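Local structure of sensor protein kinase HptS (Staphylococcus aureus, 6LKI) at residues B[83-87]-B[158-163]; B[124-130]-B[141-145]. The protein probably senses glucose-6-phosphate outside the cell, with a partner solute-binding protein, and as a histidine kinase passes the signal on within a two-component system. One frame throughout, in Å; residues are numbered along the deposited sequence.

Interaction 1 of 2, residues B[83-87]-B[158-163]; sequences MYLFS and LNHADH
Two sheets can meet through side chains, here with Y84 OH, the F86 ring and a water all reaching the 158-163 loop. Strand residues 84-87 are extended apart from F86, whose psi of -19° marks a classic beta bulge facing I102. Residues 158-163 form a tight loop, closed by L158 N to H163 O (2.7 Å) and bent through an inverse gamma turn centred on D162. The backbones stay well apart, the nearest CA atoms being those of F86 and H160 at 8.9 Å. Y84, with chi1 t, points at the loop, its OH hydrogen-bonded to ND1 of H163 (chi1 m) at 2.6 Å and 2.8 Å from NE2 of H160. The strand is one of the two outermost of the first antiparallel sheet, and the loop joins two strands of the second; two such sheets beside one long helix, 2-31, are consistent with a tandem Cache-like sensor domain. H160, with chi1 p, turns a ring face to the edge of F86: centroids lie 4.9 Å apart, planes at 53°, and F86 CE1 is 3.8 Å from H160 CE1. Water 1 sits 2.7 Å from H160 NE2 and donates to L85 O (2.8 Å) and F86 O (3.2 Å).

Interaction 2 of 2, residues B[124-130]-B[141-145]; sequences VDQYDNI and GEKYR
Sheet-like pairing can continue into a loop, as where residues 141-145 run antiparallel to 128-130. N129 and K143 make one beta bridge, a non-hydrogen-bonded pair with CA atoms 4.6 Å apart, framed by Y144 N to D128 O (3.0 Å) and I130 N to E142 O (2.8 Å). The register then slips by a residue, since I130 O accepts from G141 N (3.1 Å) while G141 takes phi 100°, psi -38°, a conformation that calls for glycine. D128 O also meets K143 CA in a CA-H...O contact of 3.3 Å. Opposite this loop, D125 to D128 form a type I turn, with D128 in the left-handed region (phi 72°), as in a turn with a G1 bulge. D128 N donates to D125 O (2.8 Å) and D125 N to N129 O (3.2 Å), while D125 OD1 takes N129 N at a very short 2.4 Å and D125 OD2 a weak bond from N129 ND2 (3.1 Å). N129 OD1 accepts from K143 NZ (3.0 Å), whose chain curls back although its CB points away. D128 OD1 is satisfied by a salt bridge to R164, which also donates to D125 O. Y144 CB points toward the other segment, 3.7 Å from V124 CG1 and 4.2 Å from I130 CG1. The loop thus flanks the turn between strands 120-125 and 130-133 just before helix 146-149, with Y144 lying on L122 and on I166 of strand 163-169.

In the fold
Both contacts draw on the second antiparallel sheet, but at different levels. Interaction 1 is buried, its centre about 7 Å from that of the chain, and joins separate sheets through aromatic rings, a hydroxyl and a water. Interaction 2, about 17 Å from the chain centre and partly exposed, stays within one subdomain and relies chiefly on backbone hydrogen bonds, with K143 bonded to N129, D128 paired with R164, and V124, I130 and Y144 making a small apolar patch. The two meet along strand 120-125: H163 CB lies 3.7 Å from V124 O, and H163 CD2 3.8 Å from D125 CA. Here side chains bridge the two sheets, while the local loop pairs main chain to main chain.

Interaction 1 of 2, residues B[83-87]-B[158-163]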
loop_
_atom_site.group_PDB
_atom_site.type_symbol
_atom_site.label_atom_id
_atom_site.label_comp_id
_atom_site.label_asym_id
_atom_site.label_seq_id
_atom_site.Cartn_x
_atom_site.Cartn_y
_atom_site.Cartn_z
ATOM N N MET B 83 9.106 8.513 12.414
ATOM C CA MET B 83 9.014 7.789 13.671
ATOM C C MET B 83 9.716 6.444 13.550
ATOM O O MET B 83 10.105 6.008 12.463
ATOM C CB MET B 83 7.551 7.584 14.081
ATOM C CG MET B 83 6.742 8.861 14.199
ATOM S SD MET B 83 5.016 8.512 14.575
ATOM C CE MET B 83 4.314 10.158 14.503
ATOM N N TYR B 84 9.869 5.784 14.692
ATOM C CA TYR B 84 10.496 4.472 14.766
ATOM C C TYR B 84 9.409 3.405 14.769
ATOM O O TYR B 84 8.596 3.346 15.698
ATOM C CB TYR B 84 11.366 4.356 16.017
ATOM C CG TYR B 84 11.933 2.974 16.251
ATOM C CD1 TYR B 84 12.776 2.381 15.319
ATOM C CD2 TYR B 84 11.634 2.266 17.407
ATOM C CE1 TYR B 84 13.299 1.118 15.529
ATOM C CE2 TYR B 84 12.153 1.003 17.627
ATOM C CZ TYR B 84 12.986 0.436 16.685
ATOM O OH TYR B 84 13.506 -0.820 16.896
ATOM N N LEU B 85 9.390 2.572 13.730
ATOM C CA LEU B 85 8.468 1.442 13.687
ATOM C C LEU B 85 8.888 0.430 14.744
ATOM O O LEU B 85 9.935 -0.213 14.621
ATOM C CB LEU B 85 8.450 0.814 12.298
ATOM C CG LEU B 85 7.533 -0.401 12.143
ATOM C CD1 LEU B 85 6.116 -0.059 12.578
ATOM C CD2 LEU B 85 7.547 -0.913 10.711
ATOM N N PHE B 86 7.920 0.239 15.583
ATOM C CA PHE B 86 8.405 -0.421 16.789
ATOM C C PHE B 86 7.756 -1.777 17.034
ATOM O O PHE B 86 8.448 -2.724 17.418
ATOM C CB PHE B 86 8.186 0.489 18.004
ATOM C CG PHE B 86 8.591 -0.134 19.315
ATOM C CD1 PHE B 86 9.918 -0.167 19.704
ATOM C CD2 PHE B 86 7.639 -0.672 20.165
ATOM C CE1 PHE B 86 10.294 -0.735 20.904
ATOM C CE2 PHE B 86 8.011 -1.240 21.372
ATOM C CZ PHE B 86 9.342 -1.271 21.740
ATOM N N SER B 87 6.634 -2.114 16.470
ATOM C CA SER B 87 6.053 -3.447 16.438
ATOM C C SER B 87 5.035 -3.539 15.310
ATOM O O SER B 87 4.401 -2.548 14.937
ATOM C CB SER B 87 5.393 -3.808 17.774
ATOM O OG SER B 87 4.258 -2.997 18.019
ATOM N N LEU B 158 19.392 -3.264 20.835
ATOM C CA LEU B 158 18.007 -3.336 21.276
ATOM C C LEU B 158 17.534 -4.786 21.302
ATOM O O LEU B 158 17.960 -5.622 20.501
ATOM C CB LEU B 158 17.112 -2.491 20.371
ATOM C CG LEU B 158 17.315 -0.977 20.502
ATOM C CD1 LEU B 158 16.268 -0.208 19.708
ATOM C CD2 LEU B 158 17.304 -0.550 21.965
ATOM N N ASN B 159 16.630 -5.075 22.240
ATOM C CA ASN B 159 16.324 -6.463 22.572
ATOM C C ASN B 159 15.422 -7.127 21.539
ATOM O O ASN B 159 15.543 -8.335 21.303
ATOM C CB ASN B 159 15.676 -6.529 23.955
ATOM C CG ASN B 159 15.378 -7.948 24.392
ATOM O OD1 ASN B 159 14.258 -8.436 24.239
ATOM N ND2 ASN B 159 16.381 -8.617 24.948
ATOM N N HIS B 160 14.521 -6.370 20.915
ATOM C CA HIS B 160 13.457 -6.961 20.116
ATOM C C HIS B 160 13.831 -7.174 18.655
ATOM O O HIS B 160 13.150 -7.941 17.965
ATOM C CB HIS B 160 12.207 -6.082 20.185
ATOM C CG HIS B 160 12.360 -4.770 19.484
ATOM N ND1 HIS B 160 13.111 -3.735 19.999
ATOM C CD2 HIS B 160 11.865 -4.326 18.304
ATOM C CE1 HIS B 160 13.071 -2.709 19.168
ATOM N NE2 HIS B 160 12.321 -3.041 18.133
ATOM N N ALA B 161 14.875 -6.515 18.162
ATOM C CA ALA B 161 15.276 -6.667 16.771
ATOM C C ALA B 161 16.758 -6.343 16.652
ATOM O O ALA B 161 17.398 -5.903 17.609
ATOM C CB ALA B 161 14.437 -5.780 15.846
ATOM N N ASP B 162 17.296 -6.569 15.453
ATOM C CA ASP B 162 18.710 -6.319 15.173
ATOM C C ASP B 162 18.967 -4.819 14.997
ATOM O O ASP B 162 19.442 -4.349 13.964
ATOM C CB ASP B 162 19.151 -7.106 13.946
ATOM C CG ASP B 162 19.039 -8.606 14.145
ATOM O OD1 ASP B 162 19.639 -9.123 15.110
ATOM O OD2 ASP B 162 18.356 -9.269 13.334
ATOM N N HIS B 163 18.643 -4.065 16.045
ATOM C CA HIS B 163 18.782 -2.617 16.046
ATOM C C HIS B 163 19.716 -2.183 17.167
ATOM O O HIS B 163 19.863 -2.876 18.178
ATOM C CB HIS B 163 17.420 -1.926 16.210
ATOM C CG HIS B 163 16.451 -2.233 15.112
ATOM N ND1 HIS B 163 15.095 -2.014 15.233
ATOM C CD2 HIS B 163 16.640 -2.745 13.873
ATOM C CE1 HIS B 163 14.491 -2.377 14.115
ATOM N NE2 HIS B 163 15.406 -2.825 13.275
HETATM O O HOH W 1 11.133 -2.416 15.791
#

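Interaction 2 of 2, residues B[124-130]-B[141-145]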
loop_
_atom_site.group_PDB
_atom_site.type_symbol
_atom_site.label_atom_id
_atom_site.label_comp_id
_atom_site.label_asym_id
_atom_site.label_seq_id
_atom_site.Cartn_x
_atom_site.Cartn_y
_atom_site.Cartn_z
ATOM N N VAL B 124 19.693 2.514 14.572
ATOM C CA VAL B 124 20.123 1.987 13.286
ATOM C C VAL B 124 19.997 0.470 13.293
ATOM O O VAL B 124 20.110 -0.179 14.337
ATOM C CB VAL B 124 21.572 2.400 12.940
ATOM C CG1 VAL B 124 21.683 3.912 12.820
ATOM C CG2 VAL B 124 22.543 1.860 13.976
ATOM N N ASP B 125 19.762 -0.092 12.111
ATOM C CA ASP B 125 19.705 -1.535 11.950
ATOM C C ASP B 125 21.112 -2.088 11.721
ATOM O O ASP B 125 22.093 -1.346 11.632
ATOM C CB ASP B 125 18.760 -1.909 10.806
ATOM C CG ASP B 125 19.125 -1.236 9.492
ATOM O OD1 ASP B 125 20.103 -0.461 9.463
ATOM O OD2 ASP B 125 18.426 -1.480 8.485
ATOM N N GLN B 126 21.217 -3.415 11.621
ATOM C CA GLN B 126 22.505 -4.031 11.317
ATOM C C GLN B 126 23.000 -3.676 9.921
ATOM O O GLN B 126 24.198 -3.815 9.649
ATOM C CB GLN B 126 22.418 -5.550 11.470
ATOM C CG GLN B 126 21.890 -6.273 10.253
ATOM C CD GLN B 126 20.383 -6.378 10.257
ATOM O OE1 GLN B 126 19.676 -5.371 10.306
ATOM N NE2 GLN B 126 19.879 -7.604 10.212
ATOM N N TYR B 127 22.115 -3.236 9.033
ATOM C CA TYR B 127 22.527 -2.700 7.745
ATOM C C TYR B 127 22.907 -1.229 7.823
ATOM O O TYR B 127 23.245 -0.641 6.795
ATOM C CB TYR B 127 21.426 -2.898 6.699
ATOM C CG TYR B 127 20.853 -4.293 6.680
ATOM C CD1 TYR B 127 21.684 -5.407 6.656
ATOM C CD2 TYR B 127 19.482 -4.498 6.690
ATOM C CE1 TYR B 127 21.163 -6.685 6.640
ATOM C CE2 TYR B 127 18.952 -5.769 6.673
ATOM C CZ TYR B 127 19.797 -6.858 6.647
ATOM O OH TYR B 127 19.271 -8.125 6.632
ATOM N N ASP B 128 22.866 -0.633 9.015
ATOM C CA ASP B 128 23.296 0.740 9.267
ATOM C C ASP B 128 22.339 1.786 8.701
ATOM O O ASP B 128 22.744 2.932 8.487
ATOM C CB ASP B 128 24.713 0.993 8.729
ATOM C CG ASP B 128 25.793 0.775 9.772
ATOM O OD1 ASP B 128 25.565 0.015 10.730
ATOM O OD2 ASP B 128 26.880 1.377 9.621
ATOM N N ASN B 129 21.080 1.427 8.457
ATOM C CA ASN B 129 20.068 2.410 8.087
ATOM C C ASN B 129 19.571 3.151 9.324
ATOM O O ASN B 129 19.350 2.546 10.375
ATOM C CB ASN B 129 18.877 1.739 7.399
ATOM C CG ASN B 129 19.236 1.104 6.072
ATOM O OD1 ASN B 129 20.083 1.606 5.335
ATOM N ND2 ASN B 129 18.594 -0.016 5.764
ATOM N N ILE B 130 19.367 4.458 9.190
ATOM C CA ILE B 130 18.842 5.258 10.294
ATOM C C ILE B 130 17.342 5.009 10.414
ATOM O O ILE B 130 16.584 5.248 9.468
ATOM C CB ILE B 130 19.138 6.752 10.096
ATOM C CG1 ILE B 130 20.643 7.015 10.191
ATOM C CG2 ILE B 130 18.388 7.582 11.131
ATOM C CD1 ILE B 130 21.018 8.477 10.082
ATOM N N GLY B 141 16.309 7.247 7.096
ATOM C CA GLY B 141 16.481 6.505 5.861
ATOM C C GLY B 141 17.919 6.381 5.400
ATOM O O GLY B 141 18.321 5.338 4.876
ATOM N N GLU B 142 18.705 7.438 5.583
ATOM C CA GLU B 142 20.093 7.417 5.155
ATOM C C GLU B 142 20.926 6.543 6.093
ATOM O O GLU B 142 20.458 6.063 7.129
ATOM C CB GLU B 142 20.652 8.839 5.097
ATOM C CG GLU B 142 19.586 9.887 4.821
ATOM C CD GLU B 142 20.132 11.148 4.181
ATOM O OE1 GLU B 142 21.224 11.600 4.584
ATOM O OE2 GLU B 142 19.459 11.697 3.283
ATOM N N LYS B 143 22.180 6.341 5.707
ATOM C CA LYS B 143 23.112 5.491 6.431
ATOM C C LYS B 143 23.801 6.267 7.544
ATOM O O LYS B 143 24.000 7.480 7.452
ATOM C CB LYS B 143 24.166 4.932 5.474
ATOM C CG LYS B 143 23.631 3.868 4.520
ATOM C CD LYS B 143 24.204 2.492 4.835
ATOM C CE LYS B 143 23.181 1.397 4.752
ATOM N NZ LYS B 143 22.452 1.388 3.498
ATOM N N TYR B 144 24.204 5.545 8.584
ATOM C CA TYR B 144 24.937 6.141 9.689
ATOM C C TYR B 144 26.441 5.991 9.479
ATOM O O TYR B 144 26.919 4.930 9.062
ATOM C CB TYR B 144 24.525 5.507 11.016
ATOM C CG TYR B 144 25.347 5.976 12.194
ATOM C CD1 TYR B 144 25.425 7.325 12.517
ATOM C CD2 TYR B 144 26.041 5.072 12.984
ATOM C CE1 TYR B 144 26.175 7.760 13.593
ATOM C CE2 TYR B 144 26.791 5.496 14.063
ATOM C CZ TYR B 144 26.856 6.841 14.363
ATOM O OH TYR B 144 27.603 7.269 15.436
ATOM N N ARG B 145 27.176 7.058 9.768
ATOM C CA ARG B 145 28.634 7.077 9.631
ATOM C C ARG B 145 29.203 7.861 10.806
ATOM O O ARG B 145 29.140 9.101 10.821
ATOM C CB ARG B 145 29.060 7.689 8.300
ATOM C CG ARG B 145 28.704 6.844 7.085
ATOM C CD ARG B 145 28.227 7.707 5.928
ATOM N NE ARG B 145 27.922 6.913 4.740
ATOM C CZ ARG B 145 27.050 7.271 3.802
ATOM N NH1 ARG B 145 26.391 8.418 3.909
ATOM N NH2 ARG B 145 26.837 6.486 2.756
#